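Local coordinates for hypothetical oxidoreductase (Sinorhizobium meliloti, PDB 3RH7), which binds flavin mononucleotide and probably acts as an NADPH-dependent flavin reductase, at residues Val32-Ala37 with Arg81-Leu87; Pro44-Thr48 with Asn72-Met76. All coordinates share one frame. Residues are numbered along the deposited sequence.

Contact 1 of 2, residues Val32-Ala37 with Arg81-Leu87; sequences VTVVTA and RFAINVL
This is an antiparallel pairing of two neighbouring strands in the flavin reductase like domain. Strand 33-37 runs against strand 81-86 at 160° between their directions, with the axes 4.5 Å apart at closest approach. Both backbones are extended. Val34 pairs with Asn85 and Thr36 with Ala83 as hydrogen-bonded pairs. Thr33 with Val86 and Val35 with Ile84 are the non-hydrogen-bonded pairs. The bonds are Val34 N to Asn85 O 2.8 Å, Asn85 N to Val34 O 2.9 Å, Thr36 N to Ala83 O 2.9 Å and Ala83 N to Thr36 O 2.8 Å. Leu87 N to Val32 O, 2.9 Å, extends the ladder past the last bridge.

Thr33, Val35, Ile84 and Val86 share one face. Val35 CG2 meets Ile84 CD1 at 3.7 Å, and Val35 CG1 meets Phe82 CD2 at 3.8 Å. Phe28 of the second subunit packs on Thr33 and Val86. Val34, Thr36, Ala83 and Asn85 share the other face. There Leu87, in the mt rotamer, places CD1 3.8 Å from Val34 CG2. Thr36 OG1 and Asn85 ND2 both bond to Pro119 O, and Asn85 OD1 accepts from Phe121 N. Val34 also touches Thr48 and Phe98, two FMN-binding residues. Such a buried antiparallel strand pair, beside the FMN-binding strand 44-56 in the same sheet, belongs to the FMN-binding split barrel.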
# COMPACT_ATOMS: atom_id res chain seq x y z
N VAL A 32 7.61 1.00 -1.49
CA VAL A 32 8.84 0.41 -2.05
C VAL A 32 10.04 1.22 -1.57
O VAL A 32 10.03 2.47 -1.66
CB VAL A 32 8.81 0.32 -3.61
CG1 VAL A 32 10.07 -0.36 -4.13
CG2 VAL A 32 7.55 -0.39 -4.13
N THR A 33 11.06 0.51 -1.03
CA THR A 33 12.30 1.16 -0.59
C THR A 33 13.47 0.63 -1.40
O THR A 33 13.34 -0.40 -2.07
CB THR A 33 12.63 0.98 0.92
OG1 THR A 33 13.31 -0.25 1.14
CG2 THR A 33 11.43 1.17 1.86
N VAL A 34 14.61 1.34 -1.32
CA VAL A 34 15.90 0.93 -1.85
C VAL A 34 16.89 1.15 -0.70
O VAL A 34 17.14 2.29 -0.27
CB VAL A 34 16.37 1.55 -3.19
CG1 VAL A 34 17.77 1.06 -3.54
CG2 VAL A 34 15.41 1.22 -4.33
N VAL A 35 17.36 0.02 -0.14
CA VAL A 35 18.35 -0.01 0.93
C VAL A 35 19.71 0.25 0.31
O VAL A 35 20.09 -0.41 -0.66
CB VAL A 35 18.33 -1.33 1.72
CG1 VAL A 35 19.01 -1.17 3.07
CG2 VAL A 35 16.92 -1.85 1.88
N THR A 36 20.40 1.25 0.82
CA THR A 36 21.71 1.60 0.31
C THR A 36 22.76 1.63 1.42
O THR A 36 22.43 1.82 2.59
CB THR A 36 21.65 2.95 -0.40
OG1 THR A 36 21.29 3.95 0.54
CG2 THR A 36 20.71 2.95 -1.59
N ALA A 37 24.03 1.46 1.02
CA ALA A 37 25.23 1.48 1.87
C ALA A 37 26.48 1.55 0.99
O ALA A 37 26.37 1.58 -0.24
CB ALA A 37 25.27 0.26 2.77
N ARG A 81 26.65 1.36 8.74
CA ARG A 81 25.62 2.35 8.46
C ARG A 81 24.93 2.02 7.16
O ARG A 81 25.56 1.50 6.22
CB ARG A 81 26.24 3.76 8.41
CG ARG A 81 26.80 4.19 9.76
CD ARG A 81 27.40 5.57 9.76
NE ARG A 81 27.59 6.07 11.13
CZ ARG A 81 26.64 6.69 11.84
NH1 ARG A 81 25.43 6.88 11.33
NH2 ARG A 81 26.90 7.11 13.07
N PHE A 82 23.63 2.29 7.09
CA PHE A 82 22.85 2.09 5.88
C PHE A 82 21.76 3.18 5.75
O PHE A 82 21.56 3.94 6.69
CB PHE A 82 22.27 0.69 5.82
CG PHE A 82 21.19 0.39 6.81
CD1 PHE A 82 21.50 -0.03 8.10
CD2 PHE A 82 19.85 0.47 6.45
CE1 PHE A 82 20.49 -0.32 9.02
CE2 PHE A 82 18.84 0.20 7.38
CZ PHE A 82 19.17 -0.21 8.65
N ALA A 83 21.10 3.28 4.60
CA ALA A 83 20.04 4.24 4.39
C ALA A 83 18.84 3.60 3.73
O ALA A 83 18.99 2.70 2.90
CB ALA A 83 20.52 5.42 3.57
N ILE A 84 17.65 4.05 4.10
CA ILE A 84 16.42 3.54 3.50
C ILE A 84 15.81 4.62 2.61
O ILE A 84 15.42 5.67 3.11
CB ILE A 84 15.45 3.05 4.61
CG1 ILE A 84 15.96 1.75 5.26
CG2 ILE A 84 14.01 2.94 4.11
CD1 ILE A 84 15.82 0.49 4.49
N ASN A 85 15.74 4.37 1.28
CA ASN A 85 15.12 5.36 0.37
C ASN A 85 13.70 4.90 -0.01
O ASN A 85 13.57 3.94 -0.79
CB ASN A 85 15.98 5.58 -0.89
CG ASN A 85 17.26 6.32 -0.65
OD1 ASN A 85 17.29 7.54 -0.67
ND2 ASN A 85 18.36 5.60 -0.52
N VAL A 86 12.65 5.57 0.56
CA VAL A 86 11.22 5.28 0.30
C VAL A 86 10.90 5.97 -1.06
O VAL A 86 10.82 7.20 -1.14
CB VAL A 86 10.32 5.72 1.51
CG1 VAL A 86 8.85 5.43 1.28
CG2 VAL A 86 10.78 5.07 2.80
N LEU A 87 10.84 5.17 -2.13
CA LEU A 87 10.66 5.67 -3.49
C LEU A 87 9.32 6.38 -3.74
O LEU A 87 8.33 6.02 -3.12
CB LEU A 87 10.82 4.52 -4.49
CG LEU A 87 12.13 3.73 -4.46
CD1 LEU A 87 12.07 2.65 -5.49
CD2 LEU A 87 13.36 4.62 -4.73

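Contact 2 of 2, residues Pro44-Thr48 with Asn72-Met76; sequences PIGFT and NYESM. With FMN (flavin mononucleotide), chain G.
A selenomethionine at position 76 meets the edge of an aromatic ring that also borders the flavin. Met76 SE lies 4.1 Å from Phe47 CE1, near the plane of the Phe47 ring. This is a Met-aromatic contact. FMN N3 also lies at the ring edge. With Phe47 in the p rotamer and Met76 at chi1 t and chi2 p, the SE atom comes to the ring edge.

Segment 44-48 is extended. Segment 72-76 turns into a helix at Tyr73, and Met76 N bonds to Asn72 O at 2.8 Å. The closest CA atoms are those of Ile45 and Asn72, 7.3 Å apart. Ile45, with chi1 p, points at the helical turn and puts CD1 3.8 Å from Ser75 CB and 4.1 Å from Met76 SE.

In this FMN-binding split barrel, the strand and the residue just before the helix contact different parts of the cofactor. FMN O2' of the ribityl chain donates to Thr48 O at 2.9 Å. Asn72 N makes a weak bond of 3.5 Å to phosphate atom O1P of FMN. Arg71 N and Arg105 NH2 also bond to the FMN. Asn72 ND2 reaches 3.1 Å from FMN O1P and 3.0 Å from Gly46 O.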
# COMPACT_ATOMS: atom_id res chain seq x y z
N PRO A 44 29.37 2.39 -3.64
CA PRO A 44 27.96 2.31 -3.25
C PRO A 44 27.32 1.00 -3.69
O PRO A 44 27.49 0.56 -4.83
CB PRO A 44 27.33 3.53 -3.94
CG PRO A 44 28.21 3.83 -5.06
CD PRO A 44 29.59 3.46 -4.63
N ILE A 45 26.62 0.36 -2.75
CA ILE A 45 25.86 -0.87 -2.95
C ILE A 45 24.41 -0.63 -2.55
O ILE A 45 24.12 0.22 -1.69
CB ILE A 45 26.46 -2.10 -2.23
CG1 ILE A 45 26.69 -1.84 -0.72
CG2 ILE A 45 27.72 -2.56 -2.94
CD1 ILE A 45 26.43 -2.99 0.13
N GLY A 46 23.51 -1.37 -3.16
CA GLY A 46 22.09 -1.24 -2.87
C GLY A 46 21.25 -2.41 -3.31
O GLY A 46 21.75 -3.32 -3.99
N PHE A 47 19.97 -2.38 -2.91
CA PHE A 47 18.95 -3.37 -3.25
C PHE A 47 17.55 -2.86 -2.92
O PHE A 47 17.36 -2.18 -1.92
CB PHE A 47 19.19 -4.71 -2.56
CG PHE A 47 18.96 -4.78 -1.07
CD1 PHE A 47 19.94 -4.36 -0.17
CD2 PHE A 47 17.82 -5.38 -0.55
CE1 PHE A 47 19.75 -4.47 1.21
CE2 PHE A 47 17.62 -5.47 0.83
CZ PHE A 47 18.59 -5.01 1.70
N THR A 48 16.58 -3.21 -3.77
CA THR A 48 15.18 -2.87 -3.56
C THR A 48 14.61 -3.80 -2.48
O THR A 48 14.81 -5.01 -2.55
CB THR A 48 14.42 -2.99 -4.88
OG1 THR A 48 14.93 -2.03 -5.79
CG2 THR A 48 12.95 -2.72 -4.72
N ASN A 72 25.14 -9.09 -2.36
CA ASN A 72 25.60 -8.04 -1.46
C ASN A 72 25.50 -8.43 0.02
O ASN A 72 25.94 -7.64 0.86
CB ASN A 72 24.76 -6.76 -1.71
CG ASN A 72 24.98 -6.08 -3.04
OD1 ASN A 72 26.07 -6.15 -3.64
ND2 ASN A 72 23.96 -5.36 -3.50
N TYR A 73 24.94 -9.64 0.36
CA TYR A 73 24.73 -10.12 1.74
C TYR A 73 25.95 -9.88 2.66
O TYR A 73 25.78 -9.33 3.75
CB TYR A 73 24.32 -11.60 1.79
CG TYR A 73 24.15 -12.13 3.21
CD1 TYR A 73 22.93 -12.00 3.88
CD2 TYR A 73 25.20 -12.73 3.89
CE1 TYR A 73 22.78 -12.44 5.19
CE2 TYR A 73 25.06 -13.16 5.20
CZ TYR A 73 23.85 -13.03 5.85
OH TYR A 73 23.71 -13.50 7.13
N GLU A 74 27.14 -10.31 2.24
CA GLU A 74 28.36 -10.14 3.03
C GLU A 74 28.69 -8.65 3.21
O GLU A 74 28.86 -8.22 4.35
CB GLU A 74 29.55 -10.89 2.40
N SER A 75 28.72 -7.86 2.11
CA SER A 75 29.01 -6.42 2.13
C SER A 75 28.04 -5.65 3.06
O SER A 75 28.48 -4.84 3.87
CB SER A 75 28.95 -5.83 0.72
OG SER A 75 30.16 -6.00 0.01
N MSE A 76 26.73 -5.96 2.95
CA MSE A 76 25.65 -5.35 3.70
C MSE A 76 25.75 -5.61 5.19
O MSE A 76 25.81 -4.66 5.96
CB MSE A 76 24.31 -5.87 3.18
CG MSE A 76 23.14 -4.97 3.53
SE MSE A 76 23.32 -3.20 2.76
CE MSE A 76 22.51 -2.24 4.06
N1 FMN G . 15.16 -8.73 -1.63
C2 FMN G . 15.47 -8.90 -0.29
O2 FMN G . 16.50 -9.50 0.03
N3 FMN G . 14.63 -8.33 0.66
C4 FMN G . 13.43 -7.63 0.42
O4 FMN G . 12.71 -7.11 1.28
C4A FMN G . 13.08 -7.50 -1.07
N5 FMN G . 11.97 -6.86 -1.41
C5A FMN G . 11.70 -6.65 -2.79
C6 FMN G . 10.51 -5.92 -3.09
C7 FMN G . 10.14 -5.59 -4.43
C7M FMN G . 8.89 -4.81 -4.71
C8 FMN G . 11.00 -6.04 -5.47
C8M FMN G . 10.65 -5.72 -6.87
C9 FMN G . 12.20 -6.79 -5.20
C9A FMN G . 12.60 -7.15 -3.86
N10 FMN G . 13.80 -7.89 -3.51
C10 FMN G . 14.08 -8.08 -2.11
C1' FMN G . 14.74 -8.40 -4.59
C2' FMN G . 16.16 -7.70 -4.53
O2' FMN G . 16.18 -6.28 -4.72
C3' FMN G . 17.36 -8.23 -5.36
O3' FMN G . 17.01 -9.07 -6.47
C4' FMN G . 18.58 -8.74 -4.51
O4' FMN G . 18.28 -9.35 -3.20
C5' FMN G . 19.58 -7.61 -4.39
O5' FMN G . 20.48 -7.87 -5.45
P FMN G . 21.91 -8.58 -5.08
O1P FMN G . 22.18 -7.85 -3.68
O2P FMN G . 22.95 -8.24 -6.21
O3P FMN G . 21.81 -10.13 -5.10

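The centres of contacts 1 and 2 are 10 Å apart, on the same side of the chain's centre. Along the chain the order is 32-37, 44-48, 72-76, 81-87, so contact 2 falls within the span bracketed by contact 1. Strands 30-38 and 44-56 are sheet neighbours, and Ala37 O to Ile45 N, 2.8 Å, is a probable hydrogen bond between them. Strand 30-38 thus lies between 44-56 and 81-86. Helix 73-78 leads directly into strand 81-86, and Phe82 CB packs 3.4 Å from Met76 CE. The three strands and the helix therefore form one packed part of the flavin-binding domain, with contact 2 supplying part of the FMN site.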